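Esterase/lipase (Uncultured bacterium, PDB 3K6K) probably hydrolyses carboxylic ester bonds as a bacterial homologue of hormone-sensitive lipase, built on the alpha/beta hydrolase fold. Local coordinates at residues G94-H99 against S116-L121; D133-Y138 against K171-P176; T163-L168 against I230-A235; L175-G180 against S238-M243. One frame throughout, in Å; residues are numbered along the deposited sequence.

Contact 1: G94-H99 against S116-L121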
loop_
_atom_site.group_PDB
_atom_site.type_symbol
_atom_site.label_atom_id
_atom_site.label_comp_id
_atom_site.label_asym_id
_atom_site.label_seq_id
_atom_site.Cartn_x
_atom_site.Cartn_y
_atom_site.Cartn_z
ATOM N N GLY A 94 23.196 -13.617 7.132
ATOM C CA GLY A 94 21.904 -14.199 7.159
ATOM C C GLY A 94 22.082 -15.523 6.478
ATOM O O GLY A 94 23.111 -15.727 5.866
ATOM N N SER A 95 21.084 -16.416 6.547
ATOM C CA SER A 95 21.218 -17.696 5.839
ATOM C C SER A 95 19.894 -18.403 5.885
ATOM O O SER A 95 18.996 -18.012 6.628
ATOM C CB SER A 95 22.259 -18.555 6.557
ATOM O OG SER A 95 21.765 -18.946 7.858
ATOM N N PRO A 96 19.752 -19.475 5.108
ATOM C CA PRO A 96 18.484 -20.158 5.237
ATOM C C PRO A 96 18.176 -20.568 6.710
ATOM O O PRO A 96 17.020 -20.445 7.171
ATOM C CB PRO A 96 18.668 -21.331 4.304
ATOM C CG PRO A 96 19.501 -20.774 3.206
ATOM C CD PRO A 96 20.487 -19.883 3.885
ATOM N N SER A 97 19.211 -20.955 7.456
ATOM C CA SER A 97 19.075 -21.335 8.862
ATOM C C SER A 97 18.602 -20.235 9.760
ATOM O O SER A 97 17.730 -20.486 10.532
ATOM C CB SER A 97 20.370 -21.925 9.453
ATOM O OG SER A 97 20.638 -23.144 8.776
ATOM N N THR A 98 19.215 -19.055 9.716
ATOM C CA THR A 98 18.734 -17.930 10.523
ATOM C C THR A 98 17.266 -17.556 10.293
ATOM O O THR A 98 16.712 -16.864 11.128
ATOM C CB THR A 98 19.473 -16.663 10.209
ATOM O OG1 THR A 98 19.463 -16.447 8.775
ATOM C CG2 THR A 98 20.882 -16.746 10.721
ATOM N N HIS A 99 16.660 -17.966 9.167
ATOM C CA HIS A 99 15.306 -17.473 8.805
ATOM C C HIS A 99 14.263 -18.608 8.890
ATOM O O HIS A 99 13.041 -18.418 8.661
ATOM C CB HIS A 99 15.323 -16.749 7.454
ATOM C CG HIS A 99 15.954 -15.396 7.527
ATOM N ND1 HIS A 99 15.309 -14.243 7.108
ATOM C CD2 HIS A 99 17.129 -14.992 8.066
ATOM C CE1 HIS A 99 16.088 -13.197 7.341
ATOM N NE2 HIS A 99 17.204 -13.627 7.912
ATOM N N SER A 116 14.669 -22.048 0.465
ATOM C CA SER A 116 15.340 -20.887 1.010
ATOM C C SER A 116 16.780 -20.850 0.541
ATOM O O SER A 116 17.628 -21.702 0.912
ATOM C CB SER A 116 15.185 -20.819 2.547
ATOM O OG SER A 116 15.837 -19.661 3.069
ATOM N N LEU A 117 17.067 -19.877 -0.304
ATOM C CA LEU A 117 18.317 -19.910 -1.019
ATOM C C LEU A 117 19.457 -19.480 -0.152
ATOM O O LEU A 117 19.319 -18.508 0.531
ATOM C CB LEU A 117 18.244 -19.006 -2.233
ATOM C CG LEU A 117 19.415 -19.196 -3.166
ATOM C CD1 LEU A 117 19.096 -20.422 -4.041
ATOM C CD2 LEU A 117 19.704 -17.937 -3.999
ATOM N N ASP A 118 20.587 -20.204 -0.178
ATOM C CA ASP A 118 21.856 -19.694 0.409
ATOM C C ASP A 118 22.664 -18.914 -0.629
ATOM O O ASP A 118 23.808 -19.269 -0.947
ATOM C CB ASP A 118 22.706 -20.841 1.028
ATOM C CG ASP A 118 23.577 -20.399 2.218
ATOM O OD1 ASP A 118 24.072 -19.253 2.319
ATOM O OD2 ASP A 118 23.758 -21.241 3.095
ATOM N N TYR A 119 22.074 -17.859 -1.194
ATOM C CA TYR A 119 22.813 -17.013 -2.145
ATOM C C TYR A 119 24.078 -16.521 -1.499
ATOM O O TYR A 119 24.166 -16.494 -0.307
ATOM C CB TYR A 119 21.979 -15.814 -2.642
ATOM C CG TYR A 119 21.624 -14.820 -1.580
ATOM C CD1 TYR A 119 22.492 -13.776 -1.267
ATOM C CD2 TYR A 119 20.416 -14.894 -0.910
ATOM C CE1 TYR A 119 22.160 -12.866 -0.275
ATOM C CE2 TYR A 119 20.062 -13.969 0.111
ATOM C CZ TYR A 119 20.947 -12.993 0.412
ATOM O OH TYR A 119 20.616 -12.086 1.368
ATOM N N ARG A 120 25.045 -16.123 -2.319
ATOM C CA ARG A 120 26.349 -15.673 -1.873
ATOM C C ARG A 120 26.318 -14.312 -1.255
ATOM O O ARG A 120 25.739 -13.364 -1.813
ATOM C CB ARG A 120 27.360 -15.659 -3.043
ATOM C CG ARG A 120 28.252 -16.893 -3.103
ATOM C CD ARG A 120 28.736 -17.296 -4.478
ATOM N NE ARG A 120 28.637 -16.250 -5.490
ATOM C CZ ARG A 120 28.230 -16.502 -6.732
ATOM N NH1 ARG A 120 27.862 -17.735 -7.031
ATOM N NH2 ARG A 120 28.150 -15.550 -7.654
ATOM N N LEU A 121 27.042 -14.205 -0.145
ATOM C CA LEU A 121 27.189 -12.954 0.612
ATOM C C LEU A 121 28.403 -12.124 0.295
ATOM O O LEU A 121 29.356 -12.626 -0.241
ATOM C CB LEU A 121 27.270 -13.284 2.096
ATOM C CG LEU A 121 25.935 -13.638 2.710
ATOM C CD1 LEU A 121 26.200 -13.824 4.195
ATOM C CD2 LEU A 121 24.889 -12.480 2.405
HETATM O O HOH W 1 15.008 -20.102 5.509
#
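Pro96 and the chain from Ser116 to Asp118 meet ring against backbone: the pyrrolidine lies along the chain just where strand 113-117 runs out. Its CG sits over two successive carbonyl oxygens, 3.1 Å from Ser116 O and 3.5 Å from Leu117 O, while CB of the same ring packs against the Ser116 hydroxyl. Next to CG in the ring, Pro96 CD lies 3.5 Å from Asp118 CG, with the aspartate side chain crossing the proline at about a right angle. Farther along, the CD1 methyl of Leu121 reaches Gly94 O at 4.0 Å.

A single water joins the segments through polar atoms. It donates to Pro96 O and accepts from Ser116 OG, 2.6 Å from each. The serine can offer its hydroxyl there because OG stands anti to its backbone N (chi1 -179°).

Behind this shell, Ser95 is the N-cap of helix 96-110. Its OG accepts from Thr98 N at 3.2 Å in a nearly straight bond (173°), and Thr98 OG1 donates back to Ser95 O; Ser95 OG is also bonded to Glu46 from helix 38-49. Pro96 thus follows directly on the capping residue. Ile71 of strand 68-74 and His87 add to the packing around the proline.

The contact closes the beta-alpha-beta crossover of strand 82-86, helix 96-110 and strand 113-117, joining the start of its helix to the end of its second strand. Proline has no N-H to offer these carbonyl oxygens; its ring carbons meet them by packing, and the polar link between the segments runs through the bridging water.

Contact 2: D133-Y138 against K171-P176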
loop_
_atom_site.group_PDB
_atom_site.type_symbol
_atom_site.label_atom_id
_atom_site.label_comp_id
_atom_site.label_asym_id
_atom_site.label_seq_id
_atom_site.Cartn_x
_atom_site.Cartn_y
_atom_site.Cartn_z
ATOM N N ASP A 133 23.122 -15.696 -8.552
ATOM C CA ASP A 133 22.726 -16.854 -7.806
ATOM C C ASP A 133 21.172 -17.003 -7.778
ATOM O O ASP A 133 20.583 -18.104 -8.083
ATOM C CB ASP A 133 23.273 -16.649 -6.382
ATOM C CG ASP A 133 24.755 -17.091 -6.204
ATOM O OD1 ASP A 133 25.413 -17.515 -7.195
ATOM O OD2 ASP A 133 25.259 -17.033 -5.033
ATOM N N CYS A 134 20.500 -15.885 -7.437
ATOM C CA CYS A 134 19.004 -15.829 -7.402
ATOM C C CYS A 134 18.398 -16.207 -8.753
ATOM O O CYS A 134 17.521 -17.090 -8.838
ATOM C CB CYS A 134 18.507 -14.466 -6.906
ATOM S SG CYS A 134 18.872 -14.161 -5.148
ATOM N N VAL A 135 18.934 -15.611 -9.814
ATOM C CA VAL A 135 18.532 -15.932 -11.210
ATOM C C VAL A 135 18.796 -17.364 -11.562
ATOM O O VAL A 135 17.939 -18.079 -12.128
ATOM C CB VAL A 135 19.296 -15.071 -12.236
ATOM C CG1 VAL A 135 18.766 -15.306 -13.618
ATOM C CG2 VAL A 135 19.186 -13.619 -11.869
ATOM N N ALA A 136 19.984 -17.819 -11.229
ATOM C CA ALA A 136 20.334 -19.198 -11.531
ATOM C C ALA A 136 19.361 -20.114 -10.823
ATOM O O ALA A 136 18.865 -21.056 -11.426
ATOM C CB ALA A 136 21.741 -19.481 -11.146
ATOM N N ALA A 137 19.017 -19.794 -9.565
ATOM C CA ALA A 137 18.102 -20.657 -8.800
ATOM C C ALA A 137 16.699 -20.689 -9.431
ATOM O O ALA A 137 16.082 -21.751 -9.597
ATOM C CB ALA A 137 18.043 -20.181 -7.358
ATOM N N TYR A 138 16.220 -19.517 -9.811
ATOM C CA TYR A 138 14.927 -19.372 -10.461
ATOM C C TYR A 138 14.864 -20.199 -11.741
ATOM O O TYR A 138 13.954 -21.002 -11.927
ATOM C CB TYR A 138 14.659 -17.892 -10.758
ATOM C CG TYR A 138 13.336 -17.667 -11.427
ATOM C CD1 TYR A 138 13.256 -16.941 -12.613
ATOM C CD2 TYR A 138 12.165 -18.186 -10.885
ATOM C CE1 TYR A 138 12.052 -16.691 -13.202
ATOM C CE2 TYR A 138 10.943 -17.992 -11.495
ATOM C CZ TYR A 138 10.891 -17.247 -12.657
ATOM O OH TYR A 138 9.687 -17.016 -13.248
ATOM N N LYS A 171 14.077 -11.095 -16.295
ATOM C CA LYS A 171 13.308 -10.511 -17.407
ATOM C C LYS A 171 14.232 -10.161 -18.579
ATOM O O LYS A 171 13.924 -10.583 -19.698
ATOM C CB LYS A 171 12.514 -9.271 -16.968
ATOM C CG LYS A 171 11.287 -8.862 -17.871
ATOM C CD LYS A 171 10.531 -7.598 -17.326
ATOM C CE LYS A 171 11.349 -6.323 -17.604
ATOM N NZ LYS A 171 11.241 -5.165 -16.592
ATOM N N GLU A 172 15.310 -9.384 -18.314
ATOM C CA GLU A 172 16.386 -9.104 -19.291
ATOM C C GLU A 172 16.719 -10.368 -20.045
ATOM O O GLU A 172 16.683 -10.378 -21.251
ATOM C CB GLU A 172 17.675 -8.564 -18.642
ATOM C CG GLU A 172 17.816 -6.995 -18.640
ATOM C CD GLU A 172 18.963 -6.447 -17.710
ATOM O OE1 GLU A 172 18.673 -5.689 -16.718
ATOM O OE2 GLU A 172 20.163 -6.778 -17.971
ATOM N N ASP A 173 16.973 -11.440 -19.309
ATOM C CA ASP A 173 17.411 -12.708 -19.874
ATOM C C ASP A 173 16.343 -13.504 -20.587
ATOM O O ASP A 173 16.645 -14.543 -21.122
ATOM C CB ASP A 173 18.065 -13.575 -18.789
ATOM C CG ASP A 173 19.362 -12.963 -18.271
ATOM O OD1 ASP A 173 19.712 -11.881 -18.778
ATOM O OD2 ASP A 173 20.036 -13.550 -17.398
ATOM N N GLY A 174 15.093 -13.077 -20.580
ATOM C CA GLY A 174 14.106 -13.800 -21.358
ATOM C C GLY A 174 13.428 -14.945 -20.631
ATOM O O GLY A 174 12.835 -15.831 -21.265
ATOM N N LEU A 175 13.479 -14.927 -19.299
ATOM C CA LEU A 175 12.810 -15.950 -18.494
ATOM C C LEU A 175 11.369 -15.515 -18.218
ATOM O O LEU A 175 11.116 -14.331 -18.027
ATOM C CB LEU A 175 13.596 -16.156 -17.192
ATOM C CG LEU A 175 14.768 -17.130 -17.295
ATOM C CD1 LEU A 175 15.553 -17.210 -15.975
ATOM C CD2 LEU A 175 14.210 -18.514 -17.753
ATOM N N PRO A 176 10.424 -16.457 -18.183
ATOM C CA PRO A 176 9.068 -15.986 -17.876
ATOM C C PRO A 176 9.021 -15.368 -16.469
ATOM O O PRO A 176 10.017 -15.461 -15.740
ATOM C CB PRO A 176 8.201 -17.249 -17.944
ATOM C CG PRO A 176 9.150 -18.406 -17.885
ATOM C CD PRO A 176 10.517 -17.919 -18.311
#
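A partly buried helix-to-loop packing, fastened by one side-chain-to-backbone hydrogen bond, joins Val135 and Tyr138 to Asp173, Leu175 and Pro176. In the alpha/beta hydrolase fold it lies between helix 129-145 and the turn that follows helix 158-172, two helices that flank the central sheet. The turn is a Schellman motif: Gly174 takes a positive phi (88°), and its N bonds back to Lys171 O, which swings the chain out of the helix and brings Leu175 round to face helix 129-145.

Leu175 CD1 is the shared apolar tip. It lies 4.4 Å from Val135 CG1 and 4.1 Å from Tyr138 CD1, approaching the tyrosine ring obliquely as the two side chains slide past each other in opposite directions. The same Val135 methyl, CG1, also comes near the carboxylate of Asp173, at the margin of the contact. Arg139, next after Tyr138, and Leu142, one turn beyond it, continue the surface on which Leu175 rests, while Met167 and Ala170 of helix 158-172 touch the tyrosine.

Tyr138 extends toward the loop with CG anti to its backbone N (chi1 -180°), carrying its hydroxyl beyond the helix end. There the Pro176 carbonyl oxygen lies in the plane of the ring, at its edge. Tyr138 OH donates to Pro176 O over 3.0 Å, arriving above the carbonyl plane, 53° out of it, rather than along a lone pair.

Contact 3: T163-L168 against I230-A235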
loop_
_atom_site.group_PDB
_atom_site.type_symbol
_atom_site.label_atom_id
_atom_site.label_comp_id
_atom_site.label_asym_id
_atom_site.label_seq_id
_atom_site.Cartn_x
_atom_site.Cartn_y
_atom_site.Cartn_z
ATOM N N THR A 163 14.527 -10.088 -4.459
ATOM C CA THR A 163 13.326 -10.561 -5.106
ATOM C C THR A 163 12.851 -9.667 -6.261
ATOM O O THR A 163 12.367 -10.177 -7.250
ATOM C CB THR A 163 12.179 -10.985 -4.172
ATOM O OG1 THR A 163 10.920 -10.369 -4.581
ATOM C CG2 THR A 163 12.480 -10.779 -2.757
ATOM N N THR A 164 13.040 -8.353 -6.169
ATOM C CA THR A 164 12.846 -7.488 -7.330
ATOM C C THR A 164 13.973 -7.581 -8.360
ATOM O O THR A 164 13.738 -8.146 -9.456
ATOM C CB THR A 164 12.515 -6.103 -6.942
ATOM O OG1 THR A 164 11.265 -6.176 -6.286
ATOM C CG2 THR A 164 12.360 -5.191 -8.178
ATOM N N ALA A 165 15.164 -7.073 -8.015
ATOM C CA ALA A 165 16.403 -7.307 -8.813
ATOM C C ALA A 165 16.538 -8.644 -9.577
ATOM O O ALA A 165 16.640 -8.660 -10.778
ATOM C CB ALA A 165 17.602 -7.089 -7.933
ATOM N N SER A 166 16.502 -9.787 -8.899
ATOM C CA SER A 166 16.537 -11.093 -9.606
ATOM C C SER A 166 15.525 -11.255 -10.766
ATOM O O SER A 166 15.797 -11.987 -11.737
ATOM C CB SER A 166 16.302 -12.255 -8.628
ATOM O OG SER A 166 14.941 -12.305 -8.160
ATOM N N MET A 167 14.362 -10.604 -10.664
ATOM C CA MET A 167 13.337 -10.774 -11.689
ATOM C C MET A 167 13.583 -9.798 -12.839
ATOM O O MET A 167 13.286 -10.131 -14.009
ATOM C CB MET A 167 11.903 -10.662 -11.119
ATOM C CG MET A 167 11.599 -11.778 -10.181
ATOM S SD MET A 167 11.691 -13.392 -11.043
ATOM C CE MET A 167 13.261 -14.063 -10.365
ATOM N N LEU A 168 14.102 -8.601 -12.511
ATOM C CA LEU A 168 14.559 -7.693 -13.532
ATOM C C LEU A 168 15.578 -8.388 -14.457
ATOM O O LEU A 168 15.387 -8.417 -15.662
ATOM C CB LEU A 168 15.110 -6.401 -12.905
ATOM C CG LEU A 168 14.030 -5.507 -12.281
ATOM C CD1 LEU A 168 14.585 -4.380 -11.432
ATOM C CD2 LEU A 168 13.116 -4.936 -13.360
ATOM N N ILE A 230 21.004 -3.045 -8.113
ATOM C CA ILE A 230 21.379 -2.824 -6.724
ATOM C C ILE A 230 20.224 -2.118 -5.958
ATOM O O ILE A 230 19.766 -2.575 -4.913
ATOM C CB ILE A 230 22.689 -1.936 -6.665
ATOM C CG1 ILE A 230 23.873 -2.632 -7.338
ATOM C CG2 ILE A 230 23.085 -1.552 -5.224
ATOM C CD1 ILE A 230 25.183 -1.857 -7.217
ATOM N N SER A 231 19.808 -0.964 -6.464
ATOM C CA SER A 231 18.702 -0.168 -5.902
ATOM C C SER A 231 17.468 -0.117 -6.854
ATOM O O SER A 231 17.223 0.900 -7.580
ATOM C CB SER A 231 19.165 1.233 -5.517
ATOM O OG SER A 231 20.242 1.215 -4.564
ATOM N N PRO A 232 16.654 -1.195 -6.830
ATOM C CA PRO A 232 15.583 -1.333 -7.814
ATOM C C PRO A 232 14.622 -0.146 -7.834
ATOM O O PRO A 232 13.932 0.092 -8.818
ATOM C CB PRO A 232 14.924 -2.653 -7.373
ATOM C CG PRO A 232 16.059 -3.456 -6.793
ATOM C CD PRO A 232 16.709 -2.386 -5.950
ATOM N N VAL A 233 14.603 0.635 -6.768
ATOM C CA VAL A 233 13.889 1.886 -6.789
ATOM C C VAL A 233 14.217 2.758 -8.054
ATOM O O VAL A 233 13.356 3.462 -8.582
ATOM C CB VAL A 233 14.067 2.584 -5.425
ATOM C CG1 VAL A 233 14.047 4.017 -5.540
ATOM C CG2 VAL A 233 12.980 2.120 -4.456
ATOM N N TYR A 234 15.438 2.667 -8.552
ATOM C CA TYR A 234 15.847 3.443 -9.719
ATOM C C TYR A 234 15.639 2.672 -11.020
ATOM O O TYR A 234 16.018 3.155 -12.045
ATOM C CB TYR A 234 17.307 3.951 -9.541
ATOM C CG TYR A 234 17.386 4.797 -8.272
ATOM C CD1 TYR A 234 16.896 6.112 -8.255
ATOM C CD2 TYR A 234 17.840 4.253 -7.071
ATOM C CE1 TYR A 234 16.892 6.851 -7.078
ATOM C CE2 TYR A 234 17.843 4.988 -5.896
ATOM C CZ TYR A 234 17.369 6.277 -5.894
ATOM O OH TYR A 234 17.365 7.011 -4.714
ATOM N N ALA A 235 15.024 1.490 -10.997
ATOM C CA ALA A 235 14.880 0.665 -12.233
ATOM C C ALA A 235 13.770 1.106 -13.221
ATOM O O ALA A 235 12.961 1.985 -12.927
ATOM C CB ALA A 235 14.702 -0.815 -11.887
#
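Helix 158-172, which in the alpha/beta hydrolase fold follows the probable nucleophile elbow at Ser157, packs one side against a short 3-10 turn, residues 232-234, in the long loop before strand 243-248. The contact is buried and apolar, about two to three turns along the helix from the elbow, and Pro232 is its centre.

The proline ring presents two carbons to successive helix residues. Pro232 CB meets the CG2 methyl of Thr164 at 3.7 Å, and Pro232 CG faces Ala165, 3.9 Å from its backbone N and 4.1 Å from its CB. Thr164 can offer a methyl here because its CG2 is anti to the backbone N, with OG1 beside that nitrogen (chi1 -64°). The small side chain of Ala165 lets the ring come close to the helix backbone, as the 6.1 Å between Ala165 CA and Pro232 CA indicates.

One turn on, Leu168 approaches the same proline. Its CD1 branch lies 4.4 Å from Pro232 CB but leans chiefly on Ala235.

Both backbones are held by their own bonds: Thr164 O accepts from Met167 N and Leu168 N, and Ala235 N donates to Pro232 O across the 3-10 turn. Leu237 and Leu240 from the same loop also touch Thr164, while Met183 of strand 180-184 packs on it from the sheet. At the end of the turn, the closest approach between the segments joins Leu168 CD1 to Ala235 CB, methyl to methyl at 3.6 Å.

Contact 4: L175-G180 against S238-M243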
loop_
_atom_site.group_PDB
_atom_site.type_symbol
_atom_site.label_atom_id
_atom_site.label_comp_id
_atom_site.label_asym_id
_atom_site.label_seq_id
_atom_site.Cartn_x
_atom_site.Cartn_y
_atom_site.Cartn_z
ATOM N N LEU A 175 13.479 -14.927 -19.299
ATOM C CA LEU A 175 12.810 -15.950 -18.494
ATOM C C LEU A 175 11.369 -15.515 -18.218
ATOM O O LEU A 175 11.116 -14.331 -18.027
ATOM C CB LEU A 175 13.596 -16.156 -17.192
ATOM C CG LEU A 175 14.768 -17.130 -17.295
ATOM C CD1 LEU A 175 15.553 -17.210 -15.975
ATOM C CD2 LEU A 175 14.210 -18.514 -17.753
ATOM N N PRO A 176 10.424 -16.457 -18.183
ATOM C CA PRO A 176 9.068 -15.986 -17.876
ATOM C C PRO A 176 9.021 -15.368 -16.469
ATOM O O PRO A 176 10.017 -15.461 -15.740
ATOM C CB PRO A 176 8.201 -17.249 -17.944
ATOM C CG PRO A 176 9.150 -18.406 -17.885
ATOM C CD PRO A 176 10.517 -17.919 -18.311
ATOM N N MET A 177 7.900 -14.722 -16.123
ATOM C CA MET A 177 7.711 -14.109 -14.811
ATOM C C MET A 177 6.841 -15.012 -13.949
ATOM O O MET A 177 5.948 -15.661 -14.458
ATOM C CB MET A 177 7.102 -12.712 -14.914
ATOM C CG MET A 177 8.029 -11.615 -15.462
ATOM S SD MET A 177 9.550 -11.356 -14.514
ATOM C CE MET A 177 9.988 -9.733 -14.978
ATOM N N PRO A 178 7.097 -15.017 -12.626
ATOM C CA PRO A 178 6.435 -15.833 -11.654
ATOM C C PRO A 178 5.031 -15.349 -11.370
ATOM O O PRO A 178 4.642 -14.310 -11.842
ATOM C CB PRO A 178 7.282 -15.668 -10.403
ATOM C CG PRO A 178 8.539 -15.032 -10.817
ATOM C CD PRO A 178 8.206 -14.233 -12.031
ATOM N N ALA A 179 4.268 -16.152 -10.617
ATOM C CA ALA A 179 2.928 -15.745 -10.222
ATOM C C ALA A 179 2.869 -14.483 -9.340
ATOM O O ALA A 179 1.851 -13.859 -9.335
ATOM C CB ALA A 179 2.194 -16.901 -9.581
ATOM N N GLY A 180 3.944 -14.108 -8.639
ATOM C CA GLY A 180 3.970 -12.886 -7.769
ATOM C C GLY A 180 5.286 -12.650 -7.003
ATOM O O GLY A 180 6.154 -13.504 -6.934
ATOM N N SER A 238 8.920 -1.881 -15.375
ATOM C CA SER A 238 7.897 -2.404 -16.313
ATOM C C SER A 238 7.842 -3.940 -16.414
ATOM O O SER A 238 8.866 -4.612 -16.609
ATOM C CB SER A 238 8.179 -1.876 -17.744
ATOM O OG SER A 238 8.270 -0.464 -17.776
ATOM N N GLY A 239 6.664 -4.501 -16.288
ATOM C CA GLY A 239 6.460 -5.900 -16.695
ATOM C C GLY A 239 6.754 -6.891 -15.599
ATOM O O GLY A 239 6.564 -8.129 -15.760
ATOM N N LEU A 240 7.214 -6.362 -14.466
ATOM C CA LEU A 240 7.242 -7.159 -13.231
ATOM C C LEU A 240 5.840 -7.596 -12.822
ATOM O O LEU A 240 4.869 -6.876 -13.108
ATOM C CB LEU A 240 7.922 -6.372 -12.133
ATOM C CG LEU A 240 9.440 -6.210 -12.352
ATOM C CD1 LEU A 240 10.005 -5.579 -11.132
ATOM C CD2 LEU A 240 10.186 -7.520 -12.634
ATOM N N PRO A 241 5.728 -8.774 -12.193
ATOM C CA PRO A 241 4.514 -9.424 -11.699
ATOM C C PRO A 241 3.961 -8.823 -10.394
ATOM O O PRO A 241 4.635 -8.001 -9.731
ATOM C CB PRO A 241 4.961 -10.867 -11.438
ATOM C CG PRO A 241 6.420 -10.879 -11.453
ATOM C CD PRO A 241 6.942 -9.576 -11.940
ATOM N N GLU A 242 2.748 -9.183 -10.011
ATOM C CA GLU A 242 2.143 -8.494 -8.860
ATOM C C GLU A 242 2.933 -8.549 -7.553
ATOM O O GLU A 242 3.494 -9.575 -7.192
ATOM C CB GLU A 242 0.702 -8.838 -8.660
ATOM C CG GLU A 242 0.372 -10.268 -8.818
ATOM C CD GLU A 242 -1.133 -10.480 -9.086
ATOM O OE1 GLU A 242 -1.968 -9.763 -8.494
ATOM O OE2 GLU A 242 -1.476 -11.397 -9.850
ATOM N N MET A 243 2.942 -7.423 -6.847
ATOM C CA MET A 243 3.751 -7.255 -5.672
ATOM C C MET A 243 2.864 -7.099 -4.434
ATOM O O MET A 243 1.851 -6.383 -4.474
ATOM C CB MET A 243 4.594 -6.012 -5.846
ATOM C CG MET A 243 5.731 -6.117 -6.860
ATOM S SD MET A 243 6.573 -4.509 -6.841
ATOM C CE MET A 243 7.997 -4.680 -7.930
HETATM O O HOH W 2 1.570 -11.262 -11.469
HETATM O O HOH W 3 -1.406 -13.820 -10.114
#
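Apolar packing centres on Met177 and Pro241, whose side chains cross at about a right angle: Met177 CB lies 4.0 Å from Pro241 CG, and the sulfur passes near the proline CD. A bend at chi2 (-59°) turns the methionine tip toward Leu240, where CE and Leu240 CD2 are modelled only 3.2 Å apart, tighter than usual van der Waals contact, so the exact placing of the methyl is doubtful. Pro178 adds its CD, 3.8 Å from Pro241 CG, the two rings crossing at a slant.

Backbone oxygens supply the next group. Pro178 O faces Pro241 CB at 3.5 Å, and farther along Gly180 CA lies 3.4 Å from Glu242 O, an approach in which glycine brings no side chain between the chains.

The polar links pass through water. One water accepts from Glu242 N at 2.8 Å and donates weakly to Ala179 O and Glu242 OE2; a second bonds weakly to Ala179 O and lies too close to Glu242 OE2 for that bond to be certain. The other carboxylate oxygen, OE1, forms a salt bridge with Arg307.

The two loops run in similar directions, 25° apart, into neighbouring parallel strands 180-184 and 243-248, with Glu242 and Leu181 joined by a backbone hydrogen bond, while helix 158-172 packs on Met177, Pro178 and Leu240.

In the fold
From the N terminus, contact 1 closes first, a short loop through helix 96-110 to the end of strand 113-117. Contact 2 opens after it, on helix 129-145, and the two touch through Arg120 and Asp133, a salt bridge, and through Leu117 packing on that helix. The remaining contacts interlock: contact 3 starts on helix 158-172 before contact 2 has closed, so these cross, and contact 4 begins on Leu175 and Pro176, where contact 2 ends. Contacts 3 and 4 also cross, both closing in the loop before strand 243-248. Helix 158-172 is thus tied to helix 129-145 on one side and to that loop on another, beside strands 180-184 and 243-248.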